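Local atomic coordinates of pesticidal crystal protein Cry2Aa (Bacillus thuringiensis serovar kurstaki, PDB entry 1I5P), a protein that binds midgut epithelial cells of dipteran and lepidopteran larvae and promotes their colloid-osmotic lysis. Residues A[339-342]-A[346-349]. Residues are numbered along the deposited sequence; the frame is centred on the assembly and turned at random.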
# COMPACT_ATOMS: atom_id res chain seq x y z
N ARG A 339 -15.47 18.27 -3.76
CA ARG A 339 -15.08 18.17 -2.37
C ARG A 339 -15.49 16.78 -1.92
O ARG A 339 -16.60 16.33 -2.21
CB ARG A 339 -15.77 19.25 -1.53
CG ARG A 339 -15.38 19.23 -0.04
CD ARG A 339 -15.68 20.57 0.62
NE ARG A 339 -17.05 21.01 0.38
CZ ARG A 339 -17.48 22.26 0.56
NH1 ARG A 339 -16.64 23.20 0.98
NH2 ARG A 339 -18.75 22.57 0.31
N VAL A 340 -14.58 16.11 -1.23
CA VAL A 340 -14.80 14.76 -0.73
C VAL A 340 -15.44 14.83 0.66
O VAL A 340 -15.08 15.68 1.48
CB VAL A 340 -13.47 13.99 -0.66
CG1 VAL A 340 -13.71 12.58 -0.14
CG2 VAL A 340 -12.82 13.96 -2.04
N ASN A 341 -16.39 13.93 0.91
CA ASN A 341 -17.11 13.90 2.18
C ASN A 341 -16.83 12.64 2.99
O ASN A 341 -16.59 11.57 2.44
CB ASN A 341 -18.61 14.03 1.93
CG ASN A 341 -18.95 15.24 1.08
OD1 ASN A 341 -18.51 16.36 1.37
ND2 ASN A 341 -19.73 15.03 0.03
N TYR A 342 -16.88 12.78 4.31
CA TYR A 342 -16.61 11.66 5.22
C TYR A 342 -17.58 11.61 6.39
O TYR A 342 -18.33 12.57 6.66
CB TYR A 342 -15.18 11.77 5.78
CG TYR A 342 -14.09 11.99 4.75
CD1 TYR A 342 -13.88 13.26 4.20
CD2 TYR A 342 -13.28 10.94 4.33
CE1 TYR A 342 -12.87 13.47 3.25
CE2 TYR A 342 -12.27 11.14 3.38
CZ TYR A 342 -12.07 12.42 2.85
OH TYR A 342 -11.09 12.62 1.90
N VAL A 346 -17.22 15.44 8.25
CA VAL A 346 -15.96 15.98 7.79
C VAL A 346 -15.85 16.03 6.26
O VAL A 346 -16.44 15.21 5.56
CB VAL A 346 -14.78 15.16 8.38
CG1 VAL A 346 -13.47 15.56 7.74
CG2 VAL A 346 -14.71 15.37 9.89
N SER A 347 -15.11 17.01 5.75
CA SER A 347 -14.89 17.15 4.32
C SER A 347 -13.45 17.53 4.04
O SER A 347 -12.74 18.01 4.92
CB SER A 347 -15.80 18.23 3.72
OG SER A 347 -17.14 17.78 3.59
N SER A 348 -13.01 17.29 2.81
CA SER A 348 -11.66 17.64 2.40
C SER A 348 -11.73 19.10 1.99
O SER A 348 -12.72 19.78 2.24
CB SER A 348 -11.25 16.82 1.18
OG SER A 348 -12.00 17.23 0.04
N GLY A 349 -10.67 19.59 1.36
CA GLY A 349 -10.68 20.96 0.90
C GLY A 349 -11.37 20.93 -0.44
O GLY A 349 -11.61 19.86 -1.00
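At the end of strand 329-342, segment 339-342 is met by residues 346-349 as the chain folds back, running alongside it at 156°, roughly antiparallel, and a single beta bridge pairs Asn341 with Ser347 at a CA-CA distance of 4.5 Å. This is an irregular hairpin in the beta-prism middle domain of a three-domain delta-endotoxin. Its two backbone bonds flank the bridge: Ser348 N donates to Val340 O, and Tyr342 N donates to Val346 O at 2.8 Å. Beyond them a side chain takes over, as Val340 N donates a hydrogen bond to Ser348 OG (3.1 Å, 159° at the hydrogen). Ser348 reaches that amide because its OG sits between its own N and carbonyl carbon (chi1 69°), and the same hydroxyl donates to Gly349 O, so both roles of the oxygen are used. The Tyr342 ring turns its edge to the returning chain, with Val346 O and Ser348 N near its plane, while CD1 touches Val346 CG1 at 4.2 Å; its OH goes on to Asn425. Arg339 lays the methylene part of its side chain over Ser347 and Ser348, CD lying 3.5 Å from Ser348 O. The other edge of the strand is paired with strand 308-321, where Asn341 bonds through its backbone to Ser309 and Gly310. Over the bridge itself the two side chains meet directly, Asn341 OD1 lying 3.0 Å from Ser347 OG.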